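Local coordinates for protein immunomodulatory active chitinase (Trichuris suis, PDB 6G9C) that probably binds and hydrolyses chitin as a family 18 chitinase, and has immunomodulatory properties in inflammatory lung disease, at residues Ser193-Thr198 against Lys247-Glu252; Thr198-Tyr203 against Ser259-Pro264. All blocks are in the same frame, centred on the assembly; numbering follows the deposited sequence.

Contact 1 of 2, residues Ser193-Thr198 against Lys247-Glu252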
ATOM      1  N   SER A 193     -21.328  19.729 -13.113  1.00 29.94           N
ATOM      2  CA  SER A 193     -21.385  20.856 -14.033  1.00 31.00           C
ATOM      3  C   SER A 193     -21.344  22.182 -13.280  1.00 35.99           C
ATOM      4  O   SER A 193     -21.899  22.320 -12.187  1.00 31.11           O
ATOM      5  CB  SER A 193     -22.663  20.795 -14.876  1.00 33.19           C
ATOM      6  OG  SER A 193     -22.822  21.974 -15.658  1.00 35.07           O
ATOM      7  N   ALA A 194     -20.699  23.174 -13.896  1.00 29.15           N
ATOM      8  CA  ALA A 194     -20.729  24.546 -13.404  1.00 30.29           C
ATOM      9  C   ALA A 194     -21.745  25.419 -14.140  1.00 39.00           C
ATOM     10  O   ALA A 194     -21.821  26.619 -13.868  1.00 40.39           O
ATOM     11  CB  ALA A 194     -19.333  25.181 -13.506  1.00 28.32           C
ATOM     12  N   ASN A 195     -22.520  24.846 -15.064  1.00 36.71           N
ATOM     13  CA  ASN A 195     -23.518  25.596 -15.825  1.00 40.00           C
ATOM     14  C   ASN A 195     -24.826  25.584 -15.041  1.00 41.76           C
ATOM     15  O   ASN A 195     -25.415  24.509 -14.865  1.00 40.46           O
ATOM     16  CB  ASN A 195     -23.704  24.977 -17.212  1.00 43.24           C
ATOM     17  CG  ASN A 195     -24.727  25.720 -18.088  1.00 48.74           C
ATOM     18  OD1 ASN A 195     -25.731  26.256 -17.609  1.00 44.00           O
ATOM     19  ND2 ASN A 195     -24.484  25.712 -19.392  1.00 49.34           N
ATOM     20  N   PRO A 196     -25.309  26.731 -14.553  1.00 40.03           N
ATOM     21  CA  PRO A 196     -26.508  26.730 -13.697  1.00 43.75           C
ATOM     22  C   PRO A 196     -27.739  26.092 -14.327  1.00 46.20           C
ATOM     23  O   PRO A 196     -28.550  25.504 -13.600  1.00 48.14           O
ATOM     24  CB  PRO A 196     -26.731  28.224 -13.425  1.00 50.04           C
ATOM     25  CG  PRO A 196     -25.368  28.829 -13.542  1.00 48.68           C
ATOM     26  CD  PRO A 196     -24.675  28.061 -14.633  1.00 44.75           C
ATOM     27  N   LYS A 197     -27.919  26.208 -15.648  1.00 43.71           N
ATOM     28  CA  LYS A 197     -29.037  25.539 -16.307  1.00 53.33           C
ATOM     29  C   LYS A 197     -28.881  24.027 -16.245  1.00 47.09           C
ATOM     30  O   LYS A 197     -29.861  23.301 -16.035  1.00 46.78           O
ATOM     31  CB  LYS A 197     -29.146  25.991 -17.760  1.00 58.32           C
ATOM     32  CG  LYS A 197     -29.177  27.491 -17.963  1.00 70.96           C
ATOM     33  CD  LYS A 197     -30.600  28.025 -17.938  1.00 77.05           C
ATOM     34  CE  LYS A 197     -30.789  29.130 -18.976  1.00 82.75           C
ATOM     35  NZ  LYS A 197     -29.870  30.291 -18.766  1.00 81.84           N
ATOM     36  N   THR A 198     -27.655  23.540 -16.444  1.00 38.74           N
ATOM     37  CA  THR A 198     -27.384  22.111 -16.341  1.00 45.08           C
ATOM     38  C   THR A 198     -27.580  21.619 -14.914  1.00 43.11           C
ATOM     39  O   THR A 198     -28.140  20.537 -14.695  1.00 42.77           O
ATOM     40  CB  THR A 198     -25.962  21.820 -16.828  1.00 45.76           C
ATOM     41  OG1 THR A 198     -25.832  22.282 -18.178  1.00 42.88           O
ATOM     42  CG2 THR A 198     -25.656  20.331 -16.773  1.00 40.63           C
ATOM     43  N   LYS A 247     -23.204  35.950 -17.368  1.00 47.92           N
ATOM     44  CA  LYS A 247     -22.919  36.585 -16.082  1.00 49.94           C
ATOM     45  C   LYS A 247     -22.575  35.570 -14.992  1.00 43.45           C
ATOM     46  O   LYS A 247     -21.818  35.892 -14.068  1.00 48.36           O
ATOM     47  CB  LYS A 247     -24.107  37.444 -15.641  1.00 54.63           C
ATOM     48  CG  LYS A 247     -24.284  38.731 -16.438  1.00 72.04           C
ATOM     49  CD  LYS A 247     -23.102  39.681 -16.257  1.00 77.84           C
ATOM     50  CE  LYS A 247     -23.094  40.770 -17.331  1.00 81.15           C
ATOM     51  NZ  LYS A 247     -21.838  41.583 -17.333  1.00 79.65           N
ATOM     52  N   MET A 248     -23.116  34.352 -15.073  1.00 37.18           N
ATOM     53  CA  MET A 248     -22.844  33.303 -14.093  1.00 39.45           C
ATOM     54  C   MET A 248     -21.695  32.394 -14.501  1.00 43.76           C
ATOM     55  O   MET A 248     -21.288  31.533 -13.710  1.00 42.31           O
ATOM     56  CB  MET A 248     -24.092  32.439 -13.872  1.00 45.71           C
ATOM     57  CG  MET A 248     -25.373  33.219 -13.675  1.00 53.79           C
ATOM     58  SD  MET A 248     -25.790  33.382 -11.933  1.00 63.91           S
ATOM     59  CE  MET A 248     -25.950  31.679 -11.407  1.00 54.71           C
ATOM     60  N   TRP A 249     -21.165  32.558 -15.709  1.00 38.95           N
ATOM     61  CA  TRP A 249     -20.186  31.613 -16.242  1.00 33.78           C
ATOM     62  C   TRP A 249     -18.785  31.990 -15.756  1.00 34.07           C
ATOM     63  O   TRP A 249     -17.910  32.410 -16.514  1.00 34.33           O
ATOM     64  CB  TRP A 249     -20.276  31.569 -17.763  1.00 41.52           C
ATOM     65  CG  TRP A 249     -21.489  30.814 -18.264  1.00 39.48           C
ATOM     66  CD1 TRP A 249     -22.729  30.780 -17.691  1.00 50.47           C
ATOM     67  CD2 TRP A 249     -21.564  29.982 -19.425  1.00 47.33           C
ATOM     68  NE1 TRP A 249     -23.573  29.981 -18.426  1.00 45.16           N
ATOM     69  CE2 TRP A 249     -22.881  29.476 -19.495  1.00 48.64           C
ATOM     70  CE3 TRP A 249     -20.645  29.613 -20.414  1.00 53.36           C
ATOM     71  CZ2 TRP A 249     -23.301  28.625 -20.515  1.00 51.96           C
ATOM     72  CZ3 TRP A 249     -21.063  28.767 -21.426  1.00 59.92           C
ATOM     73  CH2 TRP A 249     -22.383  28.281 -21.469  1.00 63.94           C
ATOM     74  N   ASN A 250     -18.581  31.804 -14.457  1.00 33.08           N
ATOM     75  CA  ASN A 250     -17.300  32.086 -13.825  1.00 36.09           C
ATOM     76  C   ASN A 250     -17.259  31.346 -12.494  1.00 32.09           C
ATOM     77  O   ASN A 250     -18.267  30.810 -12.031  1.00 35.17           O
ATOM     78  CB  ASN A 250     -17.084  33.600 -13.649  1.00 34.14           C
ATOM     79  CG  ASN A 250     -18.241  34.279 -12.945  1.00 36.64           C
ATOM     80  OD1 ASN A 250     -18.385  34.176 -11.722  1.00 38.35           O
ATOM     81  ND2 ASN A 250     -19.081  34.984 -13.714  1.00 38.44           N
ATOM     82  N   VAL A 251     -16.070  31.320 -11.890  1.00 34.78           N
ATOM     83  CA  VAL A 251     -15.858  30.536 -10.674  1.00 34.03           C
ATOM     84  C   VAL A 251     -16.727  31.067  -9.544  1.00 37.87           C
ATOM     85  O   VAL A 251     -17.391  30.304  -8.833  1.00 36.20           O
ATOM     86  CB  VAL A 251     -14.369  30.542 -10.283  1.00 34.49           C
ATOM     87  CG1 VAL A 251     -14.191  29.964  -8.882  1.00 37.15           C
ATOM     88  CG2 VAL A 251     -13.538  29.773 -11.305  1.00 31.17           C
ATOM     89  N   GLU A 252     -16.751  32.393  -9.379  1.00 31.32           N
ATOM     90  CA  GLU A 252     -17.457  33.003  -8.259  1.00 35.16           C
ATOM     91  C   GLU A 252     -18.941  32.667  -8.282  1.00 38.76           C
ATOM     92  O   GLU A 252     -19.512  32.277  -7.260  1.00 39.54           O
ATOM     93  CB  GLU A 252     -17.262  34.520  -8.279  1.00 41.24           C
ATOM     94  CG  GLU A 252     -17.938  35.226  -7.108  1.00 40.44           C
ATOM     95  CD  GLU A 252     -18.025  36.730  -7.301  1.00 49.78           C
ATOM     96  OE1 GLU A 252     -18.695  37.178  -8.258  1.00 48.58           O
ATOM     97  OE2 GLU A 252     -17.421  37.462  -6.490  1.00 49.44           O
TER
HETATM   98  O   HOH W   1     -26.336  28.973 -18.246  1.00 45.77           O

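Contact 2 of 2, residues Thr198-Tyr203 against Ser259-Pro264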
ATOM      1  N   THR A 198     -27.655  23.540 -16.444  1.00 38.74           N
ATOM      2  CA  THR A 198     -27.384  22.111 -16.341  1.00 45.08           C
ATOM      3  C   THR A 198     -27.580  21.619 -14.914  1.00 43.11           C
ATOM      4  O   THR A 198     -28.140  20.537 -14.695  1.00 42.77           O
ATOM      5  CB  THR A 198     -25.962  21.820 -16.828  1.00 45.76           C
ATOM      6  OG1 THR A 198     -25.832  22.282 -18.178  1.00 42.88           O
ATOM      7  CG2 THR A 198     -25.656  20.331 -16.773  1.00 40.63           C
ATOM      8  N   VAL A 199     -27.136  22.409 -13.930  1.00 39.20           N
ATOM      9  CA  VAL A 199     -27.336  22.051 -12.525  1.00 37.27           C
ATOM     10  C   VAL A 199     -28.823  21.937 -12.221  1.00 42.96           C
ATOM     11  O   VAL A 199     -29.278  20.973 -11.595  1.00 42.40           O
ATOM     12  CB  VAL A 199     -26.655  23.085 -11.605  1.00 40.69           C
ATOM     13  CG1 VAL A 199     -26.972  22.796 -10.144  1.00 47.09           C
ATOM     14  CG2 VAL A 199     -25.167  23.121 -11.836  1.00 34.16           C
ATOM     15  N   ASP A 200     -29.602  22.916 -12.685  1.00 47.36           N
ATOM     16  CA  ASP A 200     -31.047  22.907 -12.480  1.00 47.16           C
ATOM     17  C   ASP A 200     -31.687  21.646 -13.045  1.00 50.89           C
ATOM     18  O   ASP A 200     -32.546  21.028 -12.404  1.00 49.78           O
ATOM     19  CB  ASP A 200     -31.667  24.143 -13.132  1.00 55.50           C
ATOM     20  CG  ASP A 200     -31.792  25.302 -12.178  1.00 70.36           C
ATOM     21  OD1 ASP A 200     -31.241  25.211 -11.062  1.00 70.43           O
ATOM     22  OD2 ASP A 200     -32.456  26.297 -12.540  1.00 77.70           O
ATOM     23  N   ALA A 201     -31.278  21.251 -14.250  1.00 52.43           N
ATOM     24  CA  ALA A 201     -31.965  20.177 -14.951  1.00 50.00           C
ATOM     25  C   ALA A 201     -31.612  18.809 -14.381  1.00 50.60           C
ATOM     26  O   ALA A 201     -32.477  17.927 -14.303  1.00 45.25           O
ATOM     27  CB  ALA A 201     -31.626  20.231 -16.437  1.00 53.57           C
ATOM     28  N   GLY A 202     -30.356  18.614 -13.973  1.00 47.10           N
ATOM     29  CA  GLY A 202     -29.847  17.270 -13.765  1.00 44.91           C
ATOM     30  C   GLY A 202     -29.570  16.828 -12.340  1.00 42.99           C
ATOM     31  O   GLY A 202     -29.455  15.625 -12.082  1.00 39.07           O
ATOM     32  N   TYR A 203     -29.472  17.768 -11.403  1.00 42.78           N
ATOM     33  CA  TYR A 203     -28.959  17.487 -10.066  1.00 41.21           C
ATOM     34  C   TYR A 203     -29.958  17.909  -9.000  1.00 44.13           C
ATOM     35  O   TYR A 203     -30.306  19.091  -8.908  1.00 47.53           O
ATOM     36  CB  TYR A 203     -27.650  18.219  -9.820  1.00 34.58           C
ATOM     37  CG  TYR A 203     -26.519  17.919 -10.777  1.00 38.02           C
ATOM     38  CD1 TYR A 203     -26.393  18.607 -11.983  1.00 38.98           C
ATOM     39  CD2 TYR A 203     -25.544  16.978 -10.451  1.00 36.01           C
ATOM     40  CE1 TYR A 203     -25.333  18.354 -12.847  1.00 34.65           C
ATOM     41  CE2 TYR A 203     -24.478  16.727 -11.300  1.00 37.88           C
ATOM     42  CZ  TYR A 203     -24.372  17.418 -12.497  1.00 32.20           C
ATOM     43  OH  TYR A 203     -23.309  17.161 -13.344  1.00 35.29           O
ATOM     44  N   SER A 259     -23.976  26.548  -3.906  1.00 42.28           N
ATOM     45  CA  SER A 259     -24.315  26.909  -2.533  1.00 42.92           C
ATOM     46  C   SER A 259     -25.779  27.319  -2.423  1.00 44.63           C
ATOM     47  O   SER A 259     -26.512  26.821  -1.556  1.00 46.39           O
ATOM     48  CB  SER A 259     -23.406  28.036  -2.050  1.00 47.01           C
ATOM     49  OG  SER A 259     -23.660  28.361  -0.692  1.00 45.83           O
ATOM     50  N   ASP A 260     -26.228  28.224  -3.304  1.00 39.97           N
ATOM     51  CA  ASP A 260     -27.608  28.701  -3.227  1.00 49.42           C
ATOM     52  C   ASP A 260     -28.605  27.564  -3.414  1.00 46.72           C
ATOM     53  O   ASP A 260     -29.728  27.633  -2.903  1.00 49.90           O
ATOM     54  CB  ASP A 260     -27.864  29.793  -4.272  1.00 48.48           C
ATOM     55  CG  ASP A 260     -27.222  31.123  -3.913  1.00 55.12           C
ATOM     56  OD1 ASP A 260     -26.946  31.368  -2.716  1.00 54.86           O
ATOM     57  OD2 ASP A 260     -27.011  31.937  -4.840  1.00 56.52           O
ATOM     58  N   LYS A 261     -28.210  26.512  -4.132  1.00 46.00           N
ATOM     59  CA  LYS A 261     -29.082  25.377  -4.394  1.00 49.00           C
ATOM     60  C   LYS A 261     -29.095  24.364  -3.259  1.00 51.33           C
ATOM     61  O   LYS A 261     -29.910  23.438  -3.290  1.00 46.21           O
ATOM     62  CB  LYS A 261     -28.664  24.688  -5.693  1.00 47.01           C
ATOM     63  CG  LYS A 261     -28.898  25.544  -6.923  1.00 51.10           C
ATOM     64  CD  LYS A 261     -30.315  25.406  -7.422  1.00 51.15           C
ATOM     65  CE  LYS A 261     -30.562  24.019  -7.994  1.00 46.05           C
ATOM     66  NZ  LYS A 261     -31.937  23.928  -8.575  1.00 46.17           N
ATOM     67  N   GLY A 262     -28.209  24.496  -2.276  1.00 50.45           N
ATOM     68  CA  GLY A 262     -28.309  23.675  -1.086  1.00 41.97           C
ATOM     69  C   GLY A 262     -27.118  22.788  -0.794  1.00 44.71           C
ATOM     70  O   GLY A 262     -27.193  21.944   0.103  1.00 42.00           O
ATOM     71  N   MET A 263     -26.012  22.965  -1.522  1.00 45.48           N
ATOM     72  CA  MET A 263     -24.799  22.206  -1.250  1.00 37.80           C
ATOM     73  C   MET A 263     -23.933  22.975  -0.264  1.00 41.41           C
ATOM     74  O   MET A 263     -23.509  24.097  -0.576  1.00 42.29           O
ATOM     75  CB  MET A 263     -24.025  21.935  -2.531  1.00 36.11           C
ATOM     76  CG  MET A 263     -22.754  21.094  -2.341  1.00 38.07           C
ATOM     77  SD  MET A 263     -23.100  19.394  -1.825  1.00 37.73           S
ATOM     78  CE  MET A 263     -23.865  18.735  -3.307  1.00 34.87           C
ATOM     79  N   PRO A 264     -23.668  22.435   0.927  1.00 45.35           N
ATOM     80  CA  PRO A 264     -22.829  23.156   1.896  1.00 45.45           C
ATOM     81  C   PRO A 264     -21.457  23.501   1.316  1.00 40.82           C
ATOM     82  O   PRO A 264     -20.853  22.719   0.574  1.00 38.48           O
ATOM     83  CB  PRO A 264     -22.725  22.176   3.070  1.00 44.05           C
ATOM     84  CG  PRO A 264     -23.965  21.297   2.949  1.00 39.68           C
ATOM     85  CD  PRO A 264     -24.200  21.171   1.467  1.00 41.23           C
TER
HETATM   86  O   HOH W   2     -32.199  21.073  -9.695  1.00 47.06           O

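Contact 1 of 2, residues Ser193-Thr198 against Lys247-Glu252
Asn195 and Trp249 meet where the loop after strand 187-193 turns into helix 196-202, and the asparagine can be followed outward atom by atom. Its CB leaves the backbone with CG anti to the backbone N (chi1 -179°), and this carries the amide up to the six-membered ring of the tryptophan. Asn195 CG stands 4.0 Å from Trp249 CZ2. Beyond it the amide splits its work: Asn195 ND2 lies 3.3 Å from Trp249 CZ2, approaching the indole at a slant with the amide and ring planes 62° apart, while OD1 turns back to its own chain. There Asn195 OD1 accepts from Lys197 N at 2.9 Å, the N-cap bond of helix 196-202. The same oxygen accepts a hydrogen bond from a water, and that water accepts in the plane of the indole from Trp249 NE1, so cap and indole N-H are joined through one solvent molecule. Behind the amide, Asn195 N donates to Ser193 OG (2.9 Å), an ST turn just ahead of the helix.

Next to this polar corner, the Pro196 ring packs on Met248. The methionine chain bends at chi2 and chi3 and brings Met248 CE to within 3.6 Å of Pro196 CG, while Met248 CB lies 3.8 Å from that same proline carbon. Tyr257 of helix 251-261 touches both side chains. Trp249 is the centre of an inverse gamma turn, and Asn250 N-caps helix 251-261. Two capped helix starts thus lie near each other at the surface of the family 18 TIM barrel, that of 196-202 just beyond strand 187-193.

Contact 2 of 2, residues Thr198-Tyr203 against Ser259-Pro264
Asp200 and Lys261 reach each other from two neighbouring helices, their side chains crossing at about a right angle. The lysine supplies most of the length. Its CG lies beside the backbone N, anti to the carbonyl carbon, and further bends at chi2 (-85°) and chi3 (-69°) fold the chain before a straight last step delivers NZ to the aspartate. Lys261 NZ donates to Asp200 OD1 at 2.9 Å, a salt bridge. The ammonium comes from above the carboxylate plane, 45° out of it. The methylenes follow the same oxygen, with Lys261 CE 3.4 Å and Lys261 CD 3.8 Å from Asp200 OD1.

Asp200 OD1 is also hydrogen-bonded to Tyr257 OH, one turn back on the lysine's own helix, so a single carboxylate oxygen ties two side chains of helix 251-261 to helix 196-202. Beside the charged pair the join is apolar but looser: Val199 CG1 lies 4.4 Å from Lys261 CE, and the buried valine also packs on Tyr257 and Trp258. Lys261 in turn touches Val205 of the following helix, 205-211.

A water gives NZ a second partner, accepting from Lys261 NZ at 3.1 Å. It lies 2.7 Å from Asp200 O and 2.9 Å from Tyr203 O, both suitably placed to accept from it. The ammonium therefore meets the carboxylate directly and, through the water, carbonyl oxygens near the C-terminal end of helix 196-202, where the helix dipole would also favour a positive charge. Both helices end here, that of the lysine in a Schellman motif at Gly262. With OD1 gripped by a lysine and a tyrosine hydroxyl, the pair is probably held as carboxylate and ammonium.

Contacts 1 and 2 join the same two helices, 196-202 and 251-261, at opposite ends: contact 1 gathers their N-terminal approaches, contact 2 their C-terminal turns, with centres about 10 Å apart and Thr198 shared. Contact 1 is a surface contact, combining apolar packing with a solvent-bridged, uncharged link. Contact 2 is partly buried and depends on a charged pair beside a buried valine. Tyr257 takes part beside both, as packing in the first and as a hydrogen-bond partner in the second. The sites also touch directly: Ser193 N probably bonds to Tyr203 OH, and Val199 CG2 packs against Ser193 O at the end of strand 187-193.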